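Local coordinates for capsular polysaccharide biosynthesis protein (Burkholderia pseudomallei, PDB 4BQN) that binds coenzyme A and probably acts as an acetyltransferase in the biosynthesis of capsular polysaccharide, at residues L234-R246 against N255-K267. The protein carries 1 engineered substitution. Sequence-based numbering, arbitrary orientation. Where two conformers were deposited one is given.
Sequences LDVTKMSLYPIYR and NRMNEYQVLYKKK
Ser-240 packs its CB squarely over one face of the Tyr-260 ring, 3.8 Å from the centroid, while Met-239 SD meets the ring edge in a Met-aromatic contact. With OG anti to the backbone N (chi1 180°), the serine hydroxyl hydrogen-bonds Asn-258 O at 2.8 Å. Met-257, extended alongside Tyr-242, brings Met-257 CE to 3.6 Å from Tyr-242 CD1, its sulfur above that ring's face in a second Met-aromatic contact. This end is buried and closely packed; Tyr-272 of helix 269-281 stacks on Tyr-260. A water grips Ser-240 OG, Leu-241 O, Arg-246 NE and Asn-258 N. Arg-246 NH2 hydrogen-bonds Asn-258 OD1, which lies in the guanidinium plane, the donor above the amide carbonyl plane. Ser-240, Arg-246 and Met-257 are each described in one of two conformers.

The turn end is wetter and more exposed, yet tight where Val-236 CG2 meets Leu-263 CA at 3.5 Å. Tyr-264 lays one face against Val-236 CA and hydrogen-bonds Asp-235 OD1 through OH (2.6 Å). Val-236 O accepts Tyr-264 N and, from the opposite face, Gln-261 NE2. Two waters link Lys-238 NZ to the Gln-261 amide.

Reciprocal bonds, Lys-238 N to Gln-261 O (2.7 Å) and Gln-261 N to Lys-238 O (3.0 Å), bridge the loop at one pair to the edge of a type I' beta-hairpin near the coenzyme A site.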
# COMPACT_ATOMS: atom_id res chain seq x y z
N LEU A 234 9.66 1.16 -3.71
CA LEU A 234 8.75 0.05 -3.42
C LEU A 234 8.44 -0.76 -4.67
O LEU A 234 7.29 -1.14 -4.91
CB LEU A 234 7.47 0.58 -2.76
CG LEU A 234 7.73 1.27 -1.42
CD1 LEU A 234 6.44 1.89 -0.92
CD2 LEU A 234 8.27 0.32 -0.37
N ASP A 235 9.47 -1.05 -5.45
CA ASP A 235 9.31 -1.73 -6.74
C ASP A 235 9.60 -3.23 -6.70
O ASP A 235 9.67 -3.87 -7.76
CB ASP A 235 10.18 -1.06 -7.81
CG ASP A 235 11.66 -1.31 -7.59
OD1 ASP A 235 12.09 -1.52 -6.44
OD2 ASP A 235 12.41 -1.27 -8.58
N VAL A 236 9.75 -3.81 -5.51
CA VAL A 236 10.08 -5.23 -5.36
C VAL A 236 9.11 -6.15 -6.12
O VAL A 236 9.53 -7.10 -6.81
CB VAL A 236 10.18 -5.65 -3.86
CG1 VAL A 236 8.94 -5.29 -3.05
CG2 VAL A 236 10.49 -7.14 -3.72
N THR A 237 7.81 -5.87 -5.99
CA THR A 237 6.77 -6.74 -6.50
C THR A 237 5.79 -5.95 -7.34
O THR A 237 5.36 -4.85 -6.96
CB THR A 237 6.10 -7.47 -5.33
OG1 THR A 237 7.04 -8.42 -4.80
CG2 THR A 237 4.82 -8.19 -5.73
N LYS A 238 5.45 -6.49 -8.50
CA LYS A 238 4.61 -5.76 -9.46
C LYS A 238 3.48 -6.66 -9.90
O LYS A 238 3.71 -7.63 -10.64
CB LYS A 238 5.44 -5.26 -10.65
CG LYS A 238 6.61 -4.35 -10.25
CD LYS A 238 7.45 -3.86 -11.42
CE LYS A 238 8.56 -2.94 -10.92
NZ LYS A 238 9.52 -2.52 -11.99
N MET A 239 2.28 -6.38 -9.39
CA MET A 239 1.11 -7.16 -9.76
C MET A 239 0.69 -6.85 -11.18
O MET A 239 0.81 -5.70 -11.63
CB MET A 239 -0.04 -6.91 -8.79
CG MET A 239 0.19 -7.45 -7.38
SD MET A 239 0.20 -9.26 -7.35
CE MET A 239 1.85 -9.61 -6.77
N SER A 240 0.21 -7.87 -11.89
CA SER A 240 -0.24 -7.71 -13.27
C SER A 240 -1.75 -7.50 -13.33
O SER A 240 -2.50 -8.17 -12.63
CB SER A 240 0.14 -8.95 -14.04
OG SER A 240 -0.29 -8.84 -15.38
N LEU A 241 -2.20 -6.57 -14.17
CA LEU A 241 -3.63 -6.34 -14.34
C LEU A 241 -4.27 -7.44 -15.19
O LEU A 241 -3.67 -7.91 -16.17
CB LEU A 241 -3.90 -4.97 -14.96
CG LEU A 241 -3.70 -3.75 -14.04
CD1 LEU A 241 -2.23 -3.40 -13.78
CD2 LEU A 241 -4.44 -2.55 -14.61
N TYR A 242 -5.49 -7.84 -14.83
CA TYR A 242 -6.17 -8.90 -15.57
C TYR A 242 -6.52 -8.46 -17.00
O TYR A 242 -6.65 -7.26 -17.28
CB TYR A 242 -7.46 -9.31 -14.84
CG TYR A 242 -7.28 -10.42 -13.82
CD1 TYR A 242 -6.32 -10.36 -12.81
CD2 TYR A 242 -8.14 -11.52 -13.84
CE1 TYR A 242 -6.19 -11.38 -11.87
CE2 TYR A 242 -8.03 -12.55 -12.91
CZ TYR A 242 -7.05 -12.48 -11.93
OH TYR A 242 -6.95 -13.49 -11.01
N PRO A 243 -6.69 -9.44 -17.91
CA PRO A 243 -7.10 -9.11 -19.27
C PRO A 243 -8.39 -8.30 -19.27
O PRO A 243 -9.23 -8.47 -18.37
CB PRO A 243 -7.36 -10.48 -19.91
CG PRO A 243 -6.58 -11.46 -19.09
CD PRO A 243 -6.63 -10.90 -17.69
N ILE A 244 -8.55 -7.48 -20.31
CA ILE A 244 -9.74 -6.65 -20.56
C ILE A 244 -9.80 -5.48 -19.58
O ILE A 244 -9.81 -4.31 -20.00
CB ILE A 244 -11.06 -7.47 -20.62
CG1 ILE A 244 -10.97 -8.51 -21.74
CG2 ILE A 244 -12.26 -6.54 -20.83
CD1 ILE A 244 -12.20 -9.36 -21.92
N TYR A 245 -9.77 -5.77 -18.29
CA TYR A 245 -9.69 -4.73 -17.26
C TYR A 245 -8.47 -3.84 -17.50
O TYR A 245 -8.54 -2.61 -17.40
CB TYR A 245 -9.64 -5.37 -15.88
CG TYR A 245 -9.78 -4.38 -14.75
CD1 TYR A 245 -11.01 -3.74 -14.53
CD2 TYR A 245 -8.74 -4.11 -13.88
CE1 TYR A 245 -11.18 -2.84 -13.49
CE2 TYR A 245 -8.90 -3.19 -12.83
CZ TYR A 245 -10.12 -2.57 -12.64
OH TYR A 245 -10.34 -1.67 -11.62
N ARG A 246 -7.35 -4.46 -17.89
CA ARG A 246 -6.10 -3.72 -18.09
C ARG A 246 -6.24 -2.65 -19.17
O ARG A 246 -5.53 -1.64 -19.15
CB ARG A 246 -4.97 -4.70 -18.43
CG ARG A 246 -5.11 -5.41 -19.77
CD ARG A 246 -4.07 -6.51 -19.97
NE ARG A 246 -2.69 -6.00 -19.95
CZ ARG A 246 -2.09 -5.38 -20.96
NH1 ARG A 246 -2.72 -5.19 -22.12
NH2 ARG A 246 -0.85 -4.95 -20.81
N ASN A 255 1.15 -8.75 -24.01
CA ASN A 255 0.96 -10.22 -23.97
C ASN A 255 -0.36 -10.83 -23.46
O ASN A 255 -0.36 -11.98 -23.01
CB ASN A 255 2.14 -10.88 -23.24
CG ASN A 255 3.43 -10.80 -24.03
OD1 ASN A 255 4.48 -10.46 -23.48
ND2 ASN A 255 3.37 -11.13 -25.32
N ARG A 256 -1.47 -10.11 -23.56
CA ARG A 256 -2.73 -10.52 -22.90
C ARG A 256 -2.46 -10.89 -21.43
O ARG A 256 -2.25 -12.05 -21.09
CB ARG A 256 -3.50 -11.62 -23.68
CG ARG A 256 -3.14 -13.08 -23.36
CD ARG A 256 -4.38 -13.90 -23.01
NE ARG A 256 -4.05 -15.16 -22.35
CZ ARG A 256 -4.89 -15.87 -21.59
NH1 ARG A 256 -6.13 -15.45 -21.38
NH2 ARG A 256 -4.49 -17.01 -21.04
N MET A 257 -2.46 -9.87 -20.59
CA MET A 257 -1.95 -9.96 -19.22
C MET A 257 -0.42 -10.07 -19.22
O MET A 257 0.16 -10.96 -19.82
CB MET A 257 -2.58 -11.10 -18.43
CG MET A 257 -2.29 -11.03 -16.94
SD MET A 257 -3.45 -12.01 -15.98
CE MET A 257 -3.24 -11.21 -14.39
N ASN A 258 0.19 -9.12 -18.52
CA ASN A 258 1.63 -9.04 -18.33
C ASN A 258 2.17 -10.11 -17.36
O ASN A 258 1.43 -10.67 -16.53
CB ASN A 258 2.00 -7.65 -17.77
CG ASN A 258 1.91 -6.54 -18.81
OD1 ASN A 258 1.21 -5.54 -18.61
ND2 ASN A 258 2.66 -6.68 -19.89
N GLU A 259 3.46 -10.39 -17.47
CA GLU A 259 4.14 -11.16 -16.43
C GLU A 259 4.05 -10.41 -15.10
O GLU A 259 3.86 -9.20 -15.06
CB GLU A 259 5.61 -11.42 -16.80
CG GLU A 259 6.50 -10.19 -16.75
CD GLU A 259 7.85 -10.37 -17.43
OE1 GLU A 259 8.22 -11.51 -17.81
OE2 GLU A 259 8.54 -9.34 -17.60
N TYR A 260 4.11 -11.16 -14.01
CA TYR A 260 4.22 -10.58 -12.67
C TYR A 260 5.70 -10.39 -12.35
O TYR A 260 6.56 -11.07 -12.92
CB TYR A 260 3.63 -11.53 -11.64
CG TYR A 260 2.14 -11.65 -11.64
CD1 TYR A 260 1.47 -12.38 -12.63
CD2 TYR A 260 1.38 -11.07 -10.62
CE1 TYR A 260 0.09 -12.52 -12.61
CE2 TYR A 260 -0.01 -11.20 -10.59
CZ TYR A 260 -0.64 -11.95 -11.59
OH TYR A 260 -1.98 -12.13 -11.59
N GLN A 261 6.00 -9.47 -11.44
CA GLN A 261 7.30 -9.48 -10.77
C GLN A 261 7.05 -9.75 -9.30
O GLN A 261 6.21 -9.08 -8.67
CB GLN A 261 8.04 -8.15 -10.96
CG GLN A 261 9.37 -8.07 -10.22
CD GLN A 261 10.16 -6.84 -10.59
OE1 GLN A 261 10.54 -6.68 -11.75
NE2 GLN A 261 10.41 -5.97 -9.62
N VAL A 262 7.75 -10.72 -8.75
CA VAL A 262 7.61 -11.06 -7.34
C VAL A 262 9.01 -11.18 -6.74
O VAL A 262 9.84 -11.96 -7.23
CB VAL A 262 6.76 -12.34 -7.13
CG1 VAL A 262 5.27 -12.01 -7.22
CG2 VAL A 262 7.14 -13.43 -8.12
N LEU A 263 9.27 -10.39 -5.70
CA LEU A 263 10.61 -10.36 -5.06
C LEU A 263 11.71 -10.18 -6.12
O LEU A 263 12.72 -10.90 -6.11
CB LEU A 263 10.83 -11.60 -4.19
CG LEU A 263 9.74 -11.91 -3.15
CD1 LEU A 263 10.02 -13.23 -2.45
CD2 LEU A 263 9.57 -10.77 -2.15
N TYR A 264 11.49 -9.24 -7.03
CA TYR A 264 12.43 -8.86 -8.10
C TYR A 264 12.65 -9.92 -9.18
O TYR A 264 13.53 -9.77 -10.02
CB TYR A 264 13.78 -8.38 -7.54
CG TYR A 264 13.68 -7.02 -6.87
CD1 TYR A 264 13.48 -5.86 -7.63
CD2 TYR A 264 13.76 -6.90 -5.49
CE1 TYR A 264 13.37 -4.62 -7.02
CE2 TYR A 264 13.67 -5.66 -4.87
CZ TYR A 264 13.47 -4.53 -5.63
OH TYR A 264 13.37 -3.30 -5.01
N LYS A 265 11.84 -10.98 -9.16
CA LYS A 265 11.90 -12.02 -10.19
C LYS A 265 10.65 -12.00 -11.06
O LYS A 265 9.54 -11.82 -10.57
CB LYS A 265 12.04 -13.41 -9.55
CG LYS A 265 13.19 -13.55 -8.55
CD LYS A 265 14.54 -13.27 -9.18
CE LYS A 265 15.66 -13.36 -8.15
NZ LYS A 265 16.93 -12.78 -8.64
N LYS A 266 10.83 -12.19 -12.36
CA LYS A 266 9.69 -12.25 -13.26
C LYS A 266 9.06 -13.64 -13.25
O LYS A 266 9.75 -14.66 -13.19
CB LYS A 266 10.08 -11.84 -14.69
CG LYS A 266 10.62 -10.41 -14.82
CD LYS A 266 9.60 -9.36 -14.41
CE LYS A 266 10.01 -7.96 -14.86
NZ LYS A 266 11.26 -7.46 -14.20
N LYS A 267 7.73 -13.66 -13.30
CA LYS A 267 6.97 -14.91 -13.35
C LYS A 267 5.81 -14.75 -14.33
O LYS A 267 5.02 -13.80 -14.22
CB LYS A 267 6.46 -15.25 -11.95
CG LYS A 267 5.87 -16.64 -11.78
CD LYS A 267 5.66 -16.96 -10.30
CE LYS A 267 6.97 -17.09 -9.53
NZ LYS A 267 6.79 -17.48 -8.10
O HOH W 1 11.86 -3.56 -10.35
O HOH W 2 11.06 -2.54 -2.82
O HOH W 3 3.91 -7.01 -13.51
O HOH W 4 10.60 -4.51 -13.34
O HOH W 5 -1.53 -7.09 -17.60